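Long-range contact in putative peptidase (Chlamydophila abortus, PDB 3CE2), which is probably a zinc-dependent oligopeptidase of the M3B family that degrades small bioactive peptides: residues T468-V473 with Y538-I543. Numbering follows the deposited sequence.
Sequences TLFRQV and YATGII
Leu-469 and Ala-539 set the register of two nearly antiparallel helices, their CA atoms 4.5 Å apart and the axes of the short segments 8.2 Å apart at an angle of 153°. This helix pair belongs to the largely helical catalytic region of an M3 peptidase and joins helix 451-487 to helix 536-553. The contact is mainly apolar. The methyl CB of Ala-539 faces the notch between CG2 of Val-473 and CD1 of Leu-469, 3.7 Å from the former. With CG swung anti to the backbone N, Leu-469 sends CD1 to CD1 of Ile-543 and CD2 to its CG1 (4.0 Å), the side chains crossing at about a right angle. CB of the same leucine packs against CG2 of Ile-542, a methyl that also meets OG1 of Thr-468 at 3.6 Å. Leu-284 of helix 278-289 touches both Val-473 and Ile-543, adding a third helix.

On the Tyr-538 side, a bend at chi2 (-58°) brings the Gln-472 amide to the ring, the two planes 59° apart. NE2 is hydrogen-bonded to the Ser-467 carbonyl, which helps fix the amide's rotation. The Tyr-538 side chain lies about 6 Å from that of the zinc ligand Glu-430 and about 9 Å from the zinc ion, near the metal site without touching it. OE1 of Gln-472 approaches the ring edge near its plane, 3.5 Å from CD2 of Tyr-538.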
loop_
_atom_site.group_PDB
_atom_site.type_symbol
_atom_site.label_atom_id
_atom_site.label_comp_id
_atom_site.label_asym_id
_atom_site.label_seq_id
_atom_site.Cartn_x
_atom_site.Cartn_y
_atom_site.Cartn_z
ATOM N N THR A 468 -10.673 -2.584 -5.373
ATOM C CA THR A 468 -9.290 -2.164 -5.433
ATOM C C THR A 468 -8.793 -1.911 -6.853
ATOM O O THR A 468 -7.806 -1.198 -7.044
ATOM C CB THR A 468 -8.298 -3.003 -4.557
ATOM O OG1 THR A 468 -7.267 -3.576 -5.366
ATOM C CG2 THR A 468 -9.001 -4.053 -3.738
ATOM N N LEU A 469 -9.479 -2.437 -7.858
ATOM C CA LEU A 469 -9.051 -2.149 -9.223
ATOM C C LEU A 469 -9.891 -1.057 -9.885
ATOM O O LEU A 469 -9.394 0.036 -10.156
ATOM C CB LEU A 469 -9.011 -3.422 -10.055
ATOM C CG LEU A 469 -8.975 -3.298 -11.580
ATOM C CD1 LEU A 469 -8.106 -2.164 -12.030
ATOM C CD2 LEU A 469 -8.485 -4.588 -12.206
ATOM N N PHE A 470 -11.164 -1.336 -10.133
ATOM C CA PHE A 470 -12.027 -0.388 -10.858
ATOM C C PHE A 470 -12.266 0.925 -10.128
ATOM O O PHE A 470 -12.058 2.012 -10.691
ATOM C CB PHE A 470 -13.356 -1.046 -11.263
ATOM C CG PHE A 470 -13.200 -2.020 -12.384
ATOM C CD1 PHE A 470 -13.360 -1.612 -13.701
ATOM C CD2 PHE A 470 -12.814 -3.322 -12.137
ATOM C CE1 PHE A 470 -13.171 -2.494 -14.757
ATOM C CE2 PHE A 470 -12.635 -4.210 -13.187
ATOM C CZ PHE A 470 -12.807 -3.791 -14.498
ATOM N N ARG A 471 -12.695 0.821 -8.875
ATOM C CA ARG A 471 -12.975 2.009 -8.100
ATOM C C ARG A 471 -11.738 2.877 -7.972
ATOM O O ARG A 471 -11.846 4.089 -8.040
ATOM C CB ARG A 471 -13.572 1.691 -6.731
ATOM C CG ARG A 471 -13.999 2.959 -6.021
ATOM C CD ARG A 471 -15.316 2.830 -5.288
ATOM N NE ARG A 471 -15.185 2.511 -3.858
ATOM C CZ ARG A 471 -15.204 3.409 -2.868
ATOM N NH1 ARG A 471 -15.100 3.005 -1.601
ATOM N NH2 ARG A 471 -15.325 4.707 -3.141
ATOM N N GLN A 472 -10.560 2.278 -7.815
ATOM C CA GLN A 472 -9.326 3.091 -7.731
ATOM C C GLN A 472 -8.989 3.773 -9.047
ATOM O O GLN A 472 -8.450 4.881 -9.071
ATOM C CB GLN A 472 -8.152 2.252 -7.265
ATOM C CG GLN A 472 -8.466 1.481 -5.988
ATOM C CD GLN A 472 -8.882 2.408 -4.861
ATOM O OE1 GLN A 472 -8.230 3.410 -4.609
ATOM N NE2 GLN A 472 -9.965 2.078 -4.184
ATOM N N VAL A 473 -9.319 3.126 -10.156
ATOM C CA VAL A 473 -8.979 3.694 -11.448
ATOM C C VAL A 473 -9.941 4.859 -11.737
ATOM O O VAL A 473 -9.570 5.899 -12.310
ATOM C CB VAL A 473 -9.020 2.610 -12.534
ATOM C CG1 VAL A 473 -8.922 3.229 -13.912
ATOM C CG2 VAL A 473 -7.900 1.603 -12.312
ATOM N N TYR A 538 -2.625 1.079 -6.427
ATOM C CA TYR A 538 -3.413 -0.028 -5.855
ATOM C C TYR A 538 -3.849 -0.951 -6.966
ATOM O O TYR A 538 -3.774 -2.168 -6.857
ATOM C CB TYR A 538 -4.653 0.473 -5.114
ATOM C CG TYR A 538 -4.361 1.240 -3.840
ATOM C CD1 TYR A 538 -3.153 1.076 -3.158
ATOM C CD2 TYR A 538 -5.301 2.111 -3.305
ATOM C CE1 TYR A 538 -2.887 1.777 -1.979
ATOM C CE2 TYR A 538 -5.054 2.804 -2.127
ATOM C CZ TYR A 538 -3.850 2.635 -1.473
ATOM O OH TYR A 538 -3.617 3.334 -0.312
ATOM N N ALA A 539 -4.294 -0.327 -8.047
ATOM C CA ALA A 539 -4.748 -1.004 -9.243
ATOM C C ALA A 539 -3.629 -1.753 -9.985
ATOM O O ALA A 539 -3.777 -2.927 -10.343
ATOM C CB ALA A 539 -5.381 0.008 -10.147
ATOM N N THR A 540 -2.516 -1.080 -10.229
ATOM C CA THR A 540 -1.399 -1.743 -10.881
ATOM C C THR A 540 -0.946 -2.934 -10.028
ATOM O O THR A 540 -0.776 -4.031 -10.530
ATOM C CB THR A 540 -0.222 -0.773 -11.160
ATOM O OG1 THR A 540 0.120 -0.086 -9.957
ATOM C CG2 THR A 540 -0.616 0.265 -12.183
ATOM N N GLY A 541 -0.773 -2.733 -8.729
ATOM C CA GLY A 541 -0.500 -3.848 -7.830
ATOM C C GLY A 541 -1.450 -5.028 -8.019
ATOM O O GLY A 541 -1.005 -6.160 -8.237
ATOM N N ILE A 542 -2.759 -4.795 -7.966
ATOM C CA ILE A 542 -3.668 -5.927 -8.140
ATOM C C ILE A 542 -3.612 -6.534 -9.554
ATOM O O ILE A 542 -3.668 -7.769 -9.722
ATOM C CB ILE A 542 -5.125 -5.644 -7.671
ATOM C CG1 ILE A 542 -5.942 -6.931 -7.743
ATOM C CG2 ILE A 542 -5.787 -4.573 -8.501
ATOM C CD1 ILE A 542 -6.843 -7.138 -6.537
ATOM N N ILE A 543 -3.452 -5.684 -10.565
ATOM C CA ILE A 543 -3.280 -6.189 -11.918
ATOM C C ILE A 543 -2.059 -7.113 -11.975
ATOM O O ILE A 543 -2.131 -8.242 -12.461
ATOM C CB ILE A 543 -3.209 -5.040 -12.934
ATOM C CG1 ILE A 543 -4.611 -4.489 -13.155
ATOM C CG2 ILE A 543 -2.642 -5.497 -14.251
ATOM C CD1 ILE A 543 -4.621 -3.102 -13.744
#